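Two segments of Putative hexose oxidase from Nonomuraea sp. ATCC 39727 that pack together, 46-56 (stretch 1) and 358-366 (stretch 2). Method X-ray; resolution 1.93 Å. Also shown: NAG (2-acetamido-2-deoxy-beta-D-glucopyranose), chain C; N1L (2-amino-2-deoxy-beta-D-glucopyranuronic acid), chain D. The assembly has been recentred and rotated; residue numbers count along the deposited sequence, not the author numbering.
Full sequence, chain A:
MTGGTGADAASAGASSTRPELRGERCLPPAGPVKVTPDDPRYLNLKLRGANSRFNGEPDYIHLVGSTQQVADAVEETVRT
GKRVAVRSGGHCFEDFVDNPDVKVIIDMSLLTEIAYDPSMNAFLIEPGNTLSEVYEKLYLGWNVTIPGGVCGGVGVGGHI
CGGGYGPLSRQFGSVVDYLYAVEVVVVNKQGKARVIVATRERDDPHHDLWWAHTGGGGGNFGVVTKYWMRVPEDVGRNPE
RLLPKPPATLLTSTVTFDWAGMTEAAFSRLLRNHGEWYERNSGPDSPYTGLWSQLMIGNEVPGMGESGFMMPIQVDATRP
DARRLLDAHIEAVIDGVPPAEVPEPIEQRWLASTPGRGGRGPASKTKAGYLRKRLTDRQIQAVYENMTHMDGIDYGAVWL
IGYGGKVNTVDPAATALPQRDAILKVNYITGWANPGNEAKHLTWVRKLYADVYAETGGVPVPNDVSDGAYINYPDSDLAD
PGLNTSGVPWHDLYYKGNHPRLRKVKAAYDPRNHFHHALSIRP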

ATOM      1  N   LYS A  46     -11.966 -15.172  -0.213  1.00 19.34           N
ATOM      2  CA  LYS A  46     -12.821 -14.353  -1.067  1.00 21.32           C
ATOM      3  C   LYS A  46     -13.082 -13.058  -0.333  1.00 17.99           C
ATOM      4  O   LYS A  46     -13.388 -12.015  -0.939  1.00 18.42           O
ATOM      5  N   LEU A  47     -13.048 -13.137   0.982  1.00 18.22           N
ATOM      6  CA  LEU A  47     -13.497 -11.994   1.810  1.00 20.27           C
ATOM      7  C   LEU A  47     -12.374 -11.266   2.453  1.00 21.64           C
ATOM      8  O   LEU A  47     -12.573 -10.536   3.406  1.00 18.78           O
ATOM      9  N   ARG A  48     -11.156 -11.487   2.030  1.00 21.69           N
ATOM     10  CA  ARG A  48     -10.116 -10.796   2.799  1.00 24.68           C
ATOM     11  C   ARG A  48      -9.690  -9.430   2.280  1.00 22.40           C
ATOM     12  O   ARG A  48      -8.810  -8.831   2.819  1.00 22.44           O
ATOM     13  N   GLY A  49     -10.375  -8.912   1.285  1.00 20.75           N
ATOM     14  CA  GLY A  49     -10.285  -7.490   0.976  1.00 20.83           C
ATOM     15  C   GLY A  49     -10.684  -6.624   2.153  1.00 21.78           C
ATOM     16  O   GLY A  49     -11.608  -6.966   2.907  1.00 19.24           O
ATOM     17  N   ALA A  50      -9.993  -5.481   2.296  1.00 19.56           N
ATOM     18  CA  ALA A  50     -10.278  -4.485   3.310  1.00 19.77           C
ATOM     19  C   ALA A  50     -11.589  -3.720   3.153  1.00 21.51           C
ATOM     20  O   ALA A  50     -12.277  -3.427   4.158  1.00 20.54           O
ATOM     21  N   ASN A  51     -11.944  -3.367   1.934  1.00 19.40           N
ATOM     22  CA  ASN A  51     -13.063  -2.539   1.736  1.00 21.24           C
ATOM     23  C   ASN A  51     -14.289  -3.387   1.409  1.00 20.60           C
ATOM     24  O   ASN A  51     -14.408  -3.931   0.320  1.00 21.18           O
ATOM     25  N   SER A  52     -15.222  -3.461   2.362  1.00 20.75           N
ATOM     26  CA  SER A  52     -16.439  -4.266   2.195  1.00 21.96           C
ATOM     27  C   SER A  52     -17.465  -3.756   1.197  1.00 22.86           C
ATOM     28  O   SER A  52     -18.372  -4.427   0.933  1.00 24.36           O
ATOM     29  N   ARG A  53     -17.242  -2.667   0.509  1.00 21.88           N
ATOM     30  CA  ARG A  53     -18.005  -2.308  -0.668  1.00 24.68           C
ATOM     31  C   ARG A  53     -17.888  -3.284  -1.839  1.00 25.68           C
ATOM     32  O   ARG A  53     -18.795  -3.379  -2.630  1.00 27.52           O
ATOM     33  N   PHE A  54     -16.787  -4.009  -1.952  1.00 22.79           N
ATOM     34  CA  PHE A  54     -16.518  -4.850  -3.114  1.00 24.14           C
ATOM     35  C   PHE A  54     -16.595  -6.355  -2.829  1.00 27.73           C
ATOM     36  O   PHE A  54     -16.004  -6.859  -1.857  1.00 27.59           O
ATOM     37  N   ASN A  55     -17.216  -7.083  -3.762  1.00 25.29           N
ATOM     38  CA  ASN A  55     -17.361  -8.521  -3.664  1.00 27.78           C
ATOM     39  C   ASN A  55     -17.259  -9.131  -5.000  1.00 24.90           C
ATOM     40  O   ASN A  55     -17.698  -8.543  -5.971  1.00 27.17           O
ATOM     41  N   GLY A  56     -16.691 -10.297  -5.026  1.00 22.80           N
ATOM     42  CA  GLY A  56     -16.591 -11.106  -6.210  1.00 25.81           C
ATOM     43  C   GLY A  56     -16.937 -12.530  -5.869  1.00 27.89           C
ATOM     44  O   GLY A  56     -17.238 -12.847  -4.705  1.00 31.71           O
ATOM     45  N   GLY A 358      -5.120  -6.672  10.722  1.00109.64           N
ATOM     46  CA  GLY A 358      -6.537  -6.297  10.989  1.00104.54           C
ATOM     47  C   GLY A 358      -7.601  -7.001  10.149  1.00 91.05           C
ATOM     48  O   GLY A 358      -8.238  -7.961  10.626  1.00 94.62           O
ATOM     49  N   GLY A 359      -7.833  -6.503   8.926  1.00 73.69           N
ATOM     50  CA  GLY A 359      -8.659  -7.200   7.938  1.00 63.16           C
ATOM     51  C   GLY A 359      -9.824  -6.401   7.386  1.00 59.48           C
ATOM     52  O   GLY A 359      -9.636  -5.248   6.993  1.00 59.20           O
ATOM     53  N   ARG A 360     -11.019  -7.009   7.345  1.00 49.90           N
ATOM     54  CA  ARG A 360     -12.143  -6.451   6.576  1.00 41.90           C
ATOM     55  C   ARG A 360     -12.858  -5.351   7.327  1.00 40.57           C
ATOM     56  O   ARG A 360     -13.327  -5.551   8.427  1.00 41.37           O
ATOM     57  N   GLY A 361     -13.013  -4.208   6.685  1.00 39.40           N
ATOM     58  CA  GLY A 361     -13.520  -3.005   7.329  1.00 41.94           C
ATOM     59  C   GLY A 361     -14.871  -2.589   6.804  1.00 40.61           C
ATOM     60  O   GLY A 361     -15.419  -3.247   5.967  1.00 42.73           O
ATOM     61  N   PRO A 362     -15.388  -1.450   7.269  1.00 39.65           N
ATOM     62  CA  PRO A 362     -16.643  -0.932   6.733  1.00 35.72           C
ATOM     63  C   PRO A 362     -16.460  -0.413   5.301  1.00 28.92           C
ATOM     64  O   PRO A 362     -15.348  -0.336   4.768  1.00 34.19           O
ATOM     65  N   ALA A 363     -17.559  -0.140   4.661  1.00 24.02           N
ATOM     66  CA  ALA A 363     -17.571   0.253   3.302  1.00 24.05           C
ATOM     67  C   ALA A 363     -17.103   1.750   3.232  1.00 23.09           C
ATOM     68  O   ALA A 363     -17.451   2.520   4.071  1.00 27.37           O
ATOM     69  N   SER A 364     -16.249   2.130   2.294  1.00 21.71           N
ATOM     70  CA  SER A 364     -15.783   3.493   2.204  1.00 19.26           C
ATOM     71  C   SER A 364     -15.467   3.878   0.776  1.00 19.42           C
ATOM     72  O   SER A 364     -15.311   3.025  -0.096  1.00 18.64           O
ATOM     73  N   LYS A 365     -15.379   5.167   0.523  1.00 18.97           N
ATOM     74  CA  LYS A 365     -14.910   5.721  -0.745  1.00 17.91           C
ATOM     75  C   LYS A 365     -13.985   6.867  -0.438  1.00 21.30           C
ATOM     76  O   LYS A 365     -14.354   7.797   0.315  1.00 17.87           O
ATOM     77  N   THR A 366     -12.779   6.830  -1.025  1.00 16.80           N
ATOM     78  CA  THR A 366     -11.828   7.845  -0.859  1.00 20.18           C
ATOM     79  C   THR A 366     -11.491   8.386  -2.237  1.00 18.26           C
ATOM     80  O   THR A 366     -11.313   7.611  -3.198  1.00 20.39           O
TER

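Stretch 2 runs as a loop from Gly-358 to Pro-362 and becomes a strand at Ala-363. Gly-359 has backbone angles that call for glycine.

Arg-360 dominates the contact. Its CA-to-CB bond points sideways, but chi1 to chi3 are all t, and the extended chain carries the guanidinium into stretch 1. Arg-360 NH1 donates to Gly-49 O at 2.8 Å, and Arg-360 NH2 donates to Phe-54 O at 3.3 Å. Both carbonyls lie near the guanidinium plane. Leu-47 (chi1 m, chi2 t) covers one face, with its CD2 4.0 Å from Arg-360 NH2. Ser-52 CA covers the opposite face, 3.6 Å from Arg-360 NH2. Water 2 accepts from Arg-360 NH1 and its O lies 2.8 Å from Asn-51 O. Water 1 accepts from Gly-49 N and, weakly, from Arg-360 NH1. The backbone O of Arg-360 accepts from NAG O3 at 3.0 Å.

Gly-361 is held at both ends. Its N donates to Ala-50 O at 2.7 Å, and its O accepts from Ser-52 OG at 2.7 Å. The CA-to-CB bond of Ser-52 points toward stretch 2, with chi1 p. That of Pro-362 points away. Ala-363 CB packs 4.2 Å from Arg-53 CB.

The CA-to-CB bond of Ser-364 points away (chi1 p). Its backbone N and O make the hydrogen bonds to stretch 1. Asn-51 (chi1 t) pairs with it: Asn-51 ND2 donates to Ser-364 O at 2.9 Å, and Asn-51 OD1 takes a weak bond from Ser-364 N at 3.3 Å. OD1 also accepts from Arg-53 N. Arg-53 (chi1 t, chi2 t) donates from NH1 to the same Ser-364 O at 3.1 Å.

Lys-365 (chi1 t, chi2 p) brings CD to 3.6 Å from Arg-53 NH1. The like charges of Arg-53 NH2 and Lys-365 NZ are 4.1 Å apart, and both donate to water 3, the arginine bond being weak. Thr-366 (chi1 m) does not touch stretch 1; its OG1 lies 2.7 Å from N1L O3.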

ATOM      1  CB  LYS A  46     -14.158 -15.092  -1.307  1.00 22.18           C
ATOM      2  CG  LYS A  46     -15.103 -14.488  -2.345  1.00 27.97           C
ATOM      3  CD  LYS A  46     -16.467 -15.213  -2.316  1.00 24.94           C
ATOM      4  CE  LYS A  46     -17.410 -14.511  -1.425  1.00 28.00           C
ATOM      5  NZ  LYS A  46     -17.854 -13.274  -2.136  1.00 29.15           N
ATOM      6  CB  LEU A  47     -14.508 -12.456   2.873  1.00 22.18           C
ATOM      7  CG  LEU A  47     -15.871 -12.865   2.347  1.00 21.98           C
ATOM      8  CD1 LEU A  47     -16.634 -13.483   3.499  1.00 26.24           C
ATOM      9  CD2 LEU A  47     -16.676 -11.753   1.661  1.00 25.53           C
ATOM     10  CB  ARG A  48      -8.934 -11.693   3.012  1.00 26.97           C
ATOM     11  CG  ARG A  48      -8.051 -11.924   1.853  1.00 22.34           C
ATOM     12  CD  ARG A  48      -6.878 -12.708   2.453  1.00 24.96           C
ATOM     13  NE  ARG A  48      -5.851 -12.813   1.453  1.00 28.43           N
ATOM     14  CZ  ARG A  48      -4.830 -11.964   1.266  1.00 24.58           C
ATOM     15  NH1 ARG A  48      -4.554 -10.984   2.106  1.00 24.55           N
ATOM     16  NH2 ARG A  48      -4.028 -12.198   0.257  1.00 23.26           N
ATOM     17  CB  ALA A  50      -9.150  -3.490   3.402  1.00 20.31           C
ATOM     18  CB  ASN A  51     -12.756  -1.480   0.667  1.00 20.02           C
ATOM     19  CG  ASN A  51     -13.870  -0.429   0.511  1.00 19.88           C
ATOM     20  OD1 ASN A  51     -15.034  -0.644   0.867  1.00 18.69           O
ATOM     21  ND2 ASN A  51     -13.496   0.745   0.031  1.00 25.60           N
ATOM     22  CB  SER A  52     -17.091  -4.540   3.590  1.00 25.39           C
ATOM     23  OG  SER A  52     -17.436  -3.285   4.120  1.00 23.99           O
ATOM     24  CB  ARG A  53     -17.603  -0.914  -1.050  1.00 24.91           C
ATOM     25  CG  ARG A  53     -18.312  -0.280  -2.220  1.00 30.52           C
ATOM     26  CD  ARG A  53     -17.987   1.194  -2.211  1.00 30.33           C
ATOM     27  NE  ARG A  53     -17.828   1.713  -3.532  1.00 40.54           N
ATOM     28  CZ  ARG A  53     -16.746   2.377  -3.962  1.00 43.79           C
ATOM     29  NH1 ARG A  53     -15.642   2.699  -3.164  1.00 38.01           N
ATOM     30  NH2 ARG A  53     -16.785   2.760  -5.230  1.00 41.45           N
ATOM     31  CB  PHE A  54     -15.117  -4.539  -3.629  1.00 25.73           C
ATOM     32  CG  PHE A  54     -14.782  -3.067  -3.690  1.00 24.09           C
ATOM     33  CD1 PHE A  54     -15.579  -2.216  -4.415  1.00 26.13           C
ATOM     34  CD2 PHE A  54     -13.653  -2.579  -3.090  1.00 26.94           C
ATOM     35  CE1 PHE A  54     -15.262  -0.861  -4.537  1.00 25.43           C
ATOM     36  CE2 PHE A  54     -13.359  -1.224  -3.149  1.00 26.48           C
ATOM     37  CZ  PHE A  54     -14.164  -0.369  -3.879  1.00 24.51           C
ATOM     38  CB  ASN A  55     -18.750  -8.915  -3.121  1.00 32.07           C
ATOM     39  CG  ASN A  55     -18.852  -8.611  -1.667  1.00 39.18           C
ATOM     40  OD1 ASN A  55     -19.400  -7.579  -1.311  1.00 45.44           O
ATOM     41  ND2 ASN A  55     -18.195  -9.410  -0.825  1.00 40.46           N
ATOM     42  CB  ARG A 360     -13.136  -7.527   6.201  1.00 40.00           C
ATOM     43  CG  ARG A 360     -14.184  -7.047   5.195  1.00 36.74           C
ATOM     44  CD  ARG A 360     -14.920  -8.256   4.652  1.00 33.10           C
ATOM     45  NE  ARG A 360     -15.760  -8.054   3.487  1.00 28.89           N
ATOM     46  CZ  ARG A 360     -15.360  -7.893   2.238  1.00 31.29           C
ATOM     47  NH1 ARG A 360     -14.073  -7.747   1.925  1.00 32.15           N
ATOM     48  NH2 ARG A 360     -16.275  -7.770   1.283  1.00 34.90           N
ATOM     49  CB  PRO A 362     -16.974   0.215   7.698  1.00 39.01           C
ATOM     50  CG  PRO A 362     -15.612   0.757   8.016  1.00 43.29           C
ATOM     51  CD  PRO A 362     -14.635  -0.405   7.986  1.00 42.06           C
ATOM     52  CB  ALA A 363     -18.964   0.049   2.773  1.00 22.99           C
ATOM     53  CB  SER A 364     -14.556   3.646   3.136  1.00 21.45           C
ATOM     54  OG  SER A 364     -13.439   2.995   2.568  1.00 21.01           O
ATOM     55  CB  LYS A 365     -16.082   6.256  -1.549  1.00 21.32           C
ATOM     56  CG  LYS A 365     -15.759   7.064  -2.777  1.00 21.42           C
ATOM     57  CD  LYS A 365     -15.263   6.186  -3.834  1.00 24.16           C
ATOM     58  CE  LYS A 365     -15.065   6.930  -5.130  1.00 23.99           C
ATOM     59  NZ  LYS A 365     -14.389   6.008  -6.083  1.00 24.82           N
ATOM     60  CB  THR A 366     -10.537   7.301  -0.205  1.00 20.94           C
ATOM     61  OG1 THR A 366     -10.787   6.811   1.084  1.00 21.77           O
ATOM     62  CG2 THR A 366      -9.475   8.387  -0.104  1.00 21.79           C
TER
HETATM   63  C1  NAG C 103     -12.905  -1.289  12.004  1.00138.86           C
HETATM   64  C2  NAG C 103     -12.880  -2.783  11.723  1.00135.55           C
HETATM   65  C3  NAG C 103     -14.243  -3.251  11.232  1.00133.56           C
HETATM   66  C4  NAG C 103     -15.359  -2.861  12.188  1.00129.45           C
HETATM   67  C5  NAG C 103     -15.244  -1.395  12.594  1.00128.27           C
HETATM   68  C6  NAG C 103     -16.287  -1.123  13.663  1.00118.26           C
HETATM   69  C7  NAG C 103     -11.064  -4.089  10.581  1.00142.42           C
HETATM   70  C8  NAG C 103     -11.153  -5.227  11.633  1.00131.85           C
HETATM   71  N2  NAG C 103     -11.865  -3.009  10.681  1.00136.50           N
HETATM   72  O3  NAG C 103     -14.229  -4.676  11.118  1.00137.04           O
HETATM   73  O4  NAG C 103     -16.612  -3.052  11.504  1.00116.57           O
HETATM   74  O5  NAG C 103     -13.885  -1.079  13.065  1.00138.22           O
HETATM   75  O6  NAG C 103     -16.417   0.298  13.595  1.00107.61           O
HETATM   76  O7  NAG C 103     -10.223  -4.165   9.690  1.00154.64           O
HETATM   77  C1  N1L D 104      -6.786   4.933   6.021  1.00 59.17           C
HETATM   78  C2  N1L D 104      -8.061   5.578   5.269  1.00 56.20           C
HETATM   79  C3  N1L D 104      -7.859   5.704   3.747  1.00 54.71           C
HETATM   80  C4  N1L D 104      -6.590   6.501   3.527  1.00 58.29           C
HETATM   81  C5  N1L D 104      -5.380   5.682   4.053  1.00 53.61           C
HETATM   82  C6  N1L D 104      -4.016   6.354   3.748  1.00 55.15           C
HETATM   83  N2  N1L D 104      -9.305   4.844   5.496  1.00 62.39           N
HETATM   84  O3  N1L D 104      -8.993   6.456   3.101  1.00 36.51           O
HETATM   85  O4  N1L D 104      -6.428   6.885   2.069  1.00 73.54           O
HETATM   86  O5  N1L D 104      -5.487   5.554   5.526  1.00 55.02           O
HETATM   87  O6B N1L D 104      -3.564   7.265   4.744  1.00 57.89           O
HETATM   88  O6A N1L D 104      -4.095   7.146   2.631  1.00 70.71           O
HETATM   89  O   HOH W   1     -12.623  -9.418  -0.396  1.00 16.94           O
HETATM   90  O   HOH W   2     -13.063  -6.135  -0.630  1.00 24.33           O
HETATM   91  O   HOH W   3     -16.048   3.972  -7.290  1.00 28.38           O